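Local structure of DUF1425 domain-containing protein (Shewanella loihica, 3O0L) at residues 57-63 with 101-107. The protein is of unknown function but belongs to the DUF1425 family, is probably a bacterial lipoprotein, and probably adopts an immunoglobulin-like (E-set) beta sandwich. Residues are numbered along the deposited sequence.
Sequences QYKFTWY and RCELYVR
Two neighbouring antiparallel strands, 57-63 and 101-107, form part of the three-stranded sheet of a beta sandwich, consistent with the E-set clan; the segment axes approach to 4.6 Å, their N-to-C directions at 155°. Hydrogen-bonded pairs Gln57-Arg107, Lys59-Tyr105, Thr61-Glu103 and Tyr63-Arg101 (CA-CA 5.3-5.4 Å) interleave with non-hydrogen-bonded Tyr58-Val106, Phe60-Leu104 and Trp62-Cys102 (4.4 Å). Seven backbone N-H...O bonds are sound, such as Gln57 N to Arg107 O (3.0 Å) and Tyr63 N to Arg101 O (2.9 Å); the eighth, Arg101 N to Tyr63 O (3.3 Å), is weak.

Phe60, Trp62, Cys102 and Leu104 face the core, against strands 40-48, 87-93 and 22-34. Phe60 (chi1 m) receives Leu104 CD1 over its ring face, 3.9 Å from the centroid; Cys102 CB sits likewise 3.9 Å from the centre of the Trp62 six-membered ring.

At one end of the polar face the Tyr63 ring (chi1 m) lies flat against the Arg101 guanidinium, centres 4.4 Å apart and planes at 2°. Tyr63 OH makes a weak hydrogen bond to Glu103 OE1 (2.7 Å); Arg101 NH1 bridges to Glu103 OE2 (2.6 Å), and Thr61 OG1 donates to Tyr63 OH (3.0 Å). Tyr105 to Arg107 also pair antiparallel with a strand of the second subunit, continuing the sheet across the interface. At the far end Gln57 (chi1 m, chi2 t) meets an extended Arg107 (chi1 p): Gln57 OE1 accepts from both Arg107 NE (2.9 Å) and Arg107 NH2 (2.8 Å).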
loop_
_atom_site.group_PDB
_atom_site.type_symbol
_atom_site.label_atom_id
_atom_site.label_comp_id
_atom_site.label_asym_id
_atom_site.label_seq_id
_atom_site.Cartn_x
_atom_site.Cartn_y
_atom_site.Cartn_z
ATOM N N GLN A 57 -12.410 -3.828 8.055
ATOM C CA GLN A 57 -12.896 -5.064 7.452
ATOM C C GLN A 57 -11.873 -5.539 6.473
ATOM O O GLN A 57 -11.134 -4.728 5.882
ATOM C CB GLN A 57 -14.179 -4.810 6.694
ATOM C CG GLN A 57 -15.293 -4.329 7.558
ATOM C CD GLN A 57 -16.571 -4.450 6.797
ATOM O OE1 GLN A 57 -16.742 -3.809 5.756
ATOM N NE2 GLN A 57 -17.447 -5.337 7.250
ATOM N N TYR A 58 -11.792 -6.861 6.299
ATOM C CA TYR A 58 -10.859 -7.423 5.359
ATOM C C TYR A 58 -11.413 -8.603 4.605
ATOM O O TYR A 58 -12.377 -9.244 5.050
ATOM C CB TYR A 58 -9.566 -7.852 6.075
ATOM C CG TYR A 58 -9.710 -9.150 6.853
ATOM C CD1 TYR A 58 -10.210 -9.145 8.170
ATOM C CD2 TYR A 58 -9.376 -10.371 6.270
ATOM C CE1 TYR A 58 -10.387 -10.349 8.878
ATOM C CE2 TYR A 58 -9.555 -11.548 6.939
ATOM C CZ TYR A 58 -10.038 -11.538 8.259
ATOM O OH TYR A 58 -10.161 -12.726 8.934
ATOM N N LYS A 59 -10.791 -8.882 3.466
ATOM C CA LYS A 59 -11.024 -10.149 2.756
ATOM C C LYS A 59 -9.928 -10.406 1.777
ATOM O O LYS A 59 -9.278 -9.475 1.291
ATOM C CB LYS A 59 -12.377 -10.206 2.044
ATOM C CG LYS A 59 -12.515 -9.485 0.759
ATOM C CD LYS A 59 -13.748 -10.049 0.070
ATOM C CE LYS A 59 -14.214 -9.197 -1.061
ATOM N NZ LYS A 59 -15.652 -9.508 -1.376
ATOM N N PHE A 60 -9.679 -11.683 1.541
ATOM C CA PHE A 60 -8.732 -12.082 0.510
ATOM C C PHE A 60 -9.468 -12.368 -0.774
ATOM O O PHE A 60 -10.619 -12.811 -0.748
ATOM C CB PHE A 60 -8.000 -13.373 0.887
ATOM C CG PHE A 60 -7.044 -13.251 2.048
ATOM C CD1 PHE A 60 -5.723 -12.883 1.842
ATOM C CD2 PHE A 60 -7.442 -13.562 3.321
ATOM C CE1 PHE A 60 -4.856 -12.794 2.871
ATOM C CE2 PHE A 60 -6.554 -13.471 4.376
ATOM C CZ PHE A 60 -5.260 -13.093 4.154
ATOM N N THR A 61 -8.772 -12.184 -1.887
ATOM C CA THR A 61 -9.228 -12.646 -3.195
ATOM C C THR A 61 -8.097 -13.496 -3.782
ATOM O O THR A 61 -6.915 -13.349 -3.409
ATOM C CB THR A 61 -9.554 -11.497 -4.144
ATOM O OG1 THR A 61 -8.410 -10.665 -4.245
ATOM C CG2 THR A 61 -10.700 -10.617 -3.586
ATOM N N TRP A 62 -8.462 -14.387 -4.685
ATOM C CA TRP A 62 -7.545 -15.367 -5.203
ATOM C C TRP A 62 -7.509 -15.302 -6.733
ATOM O O TRP A 62 -8.533 -15.082 -7.388
ATOM C CB TRP A 62 -8.042 -16.726 -4.779
ATOM C CG TRP A 62 -7.959 -16.941 -3.329
ATOM C CD1 TRP A 62 -8.906 -16.677 -2.403
ATOM C CD2 TRP A 62 -6.832 -17.443 -2.617
ATOM N NE1 TRP A 62 -8.454 -17.000 -1.140
ATOM C CE2 TRP A 62 -7.189 -17.499 -1.251
ATOM C CE3 TRP A 62 -5.573 -17.915 -3.006
ATOM C CZ2 TRP A 62 -6.307 -17.964 -0.267
ATOM C CZ3 TRP A 62 -4.694 -18.361 -2.022
ATOM C CH2 TRP A 62 -5.074 -18.382 -0.679
ATOM N N TYR A 63 -6.326 -15.547 -7.293
ATOM C CA TYR A 63 -6.097 -15.510 -8.736
ATOM C C TYR A 63 -5.342 -16.736 -9.216
ATOM O O TYR A 63 -4.526 -17.312 -8.499
ATOM C CB TYR A 63 -5.305 -14.247 -9.113
ATOM C CG TYR A 63 -5.958 -13.014 -8.594
ATOM C CD1 TYR A 63 -6.948 -12.356 -9.327
ATOM C CD2 TYR A 63 -5.647 -12.535 -7.337
ATOM C CE1 TYR A 63 -7.577 -11.227 -8.820
ATOM C CE2 TYR A 63 -6.266 -11.419 -6.833
ATOM C CZ TYR A 63 -7.225 -10.773 -7.565
ATOM O OH TYR A 63 -7.824 -9.679 -7.010
ATOM N N ARG A 101 -2.089 -17.312 -6.293
ATOM C CA ARG A 101 -1.751 -16.033 -5.678
ATOM C C ARG A 101 -2.971 -15.454 -4.955
ATOM O O ARG A 101 -4.071 -15.662 -5.406
ATOM C CB ARG A 101 -1.323 -15.114 -6.841
ATOM C CG ARG A 101 -0.957 -13.730 -6.561
ATOM C CD ARG A 101 -0.420 -13.053 -7.858
ATOM N NE ARG A 101 -1.378 -12.745 -8.949
ATOM C CZ ARG A 101 -2.241 -11.721 -8.962
ATOM N NH1 ARG A 101 -2.383 -10.914 -7.910
ATOM N NH2 ARG A 101 -3.002 -11.518 -10.038
ATOM N N CYS A 102 -2.763 -14.777 -3.832
ATOM C CA CYS A 102 -3.835 -14.055 -3.159
ATOM C C CYS A 102 -3.505 -12.595 -3.058
ATOM O O CYS A 102 -2.343 -12.187 -3.268
ATOM C CB CYS A 102 -4.060 -14.557 -1.729
ATOM S SG CYS A 102 -2.810 -13.954 -0.475
ATOM N N GLU A 103 -4.536 -11.811 -2.744
ATOM C CA GLU A 103 -4.412 -10.386 -2.431
ATOM C C GLU A 103 -5.307 -10.126 -1.220
ATOM O O GLU A 103 -6.436 -10.647 -1.150
ATOM C CB GLU A 103 -4.838 -9.516 -3.621
ATOM C CG GLU A 103 -3.969 -9.657 -4.874
ATOM C CD GLU A 103 -4.520 -8.917 -6.101
ATOM O OE1 GLU A 103 -5.649 -8.372 -6.042
ATOM O OE2 GLU A 103 -3.824 -8.897 -7.142
ATOM N N LEU A 104 -4.807 -9.379 -0.245
ATOM C CA LEU A 104 -5.570 -8.994 0.939
ATOM C C LEU A 104 -6.081 -7.583 0.733
ATOM O O LEU A 104 -5.292 -6.706 0.380
ATOM C CB LEU A 104 -4.693 -9.046 2.189
ATOM C CG LEU A 104 -5.267 -8.581 3.530
ATOM C CD1 LEU A 104 -6.542 -9.393 3.879
ATOM C CD2 LEU A 104 -4.237 -8.695 4.635
ATOM N N TYR A 105 -7.381 -7.367 0.942
ATOM C CA TYR A 105 -8.004 -6.030 0.950
ATOM C C TYR A 105 -8.481 -5.672 2.342
ATOM O O TYR A 105 -9.031 -6.520 3.030
ATOM C CB TYR A 105 -9.201 -5.987 0.015
ATOM C CG TYR A 105 -8.801 -6.158 -1.420
ATOM C CD1 TYR A 105 -8.639 -7.416 -1.990
ATOM C CD2 TYR A 105 -8.488 -5.042 -2.188
ATOM C CE1 TYR A 105 -8.219 -7.540 -3.289
ATOM C CE2 TYR A 105 -8.078 -5.156 -3.493
ATOM C CZ TYR A 105 -7.961 -6.391 -4.035
ATOM O OH TYR A 105 -7.547 -6.449 -5.326
ATOM N N VAL A 106 -8.238 -4.423 2.755
ATOM C CA VAL A 106 -8.645 -3.904 4.035
ATOM C C VAL A 106 -9.360 -2.611 3.795
ATOM O O VAL A 106 -8.893 -1.760 3.016
ATOM C CB VAL A 106 -7.433 -3.667 4.966
ATOM C CG1 VAL A 106 -7.815 -2.893 6.210
ATOM C CG2 VAL A 106 -6.741 -5.003 5.329
ATOM N N ARG A 107 -10.508 -2.442 4.447
ATOM C CA ARG A 107 -11.192 -1.184 4.324
ATOM C C ARG A 107 -11.488 -0.600 5.681
ATOM O O ARG A 107 -11.651 -1.319 6.663
ATOM C CB ARG A 107 -12.367 -1.289 3.380
ATOM C CG ARG A 107 -13.484 -2.036 3.834
ATOM C CD ARG A 107 -14.479 -2.213 2.675
ATOM N NE ARG A 107 -15.679 -2.827 3.199
ATOM C CZ ARG A 107 -16.719 -3.247 2.474
ATOM N NH1 ARG A 107 -16.763 -3.136 1.139
ATOM N NH2 ARG A 107 -17.728 -3.798 3.111
#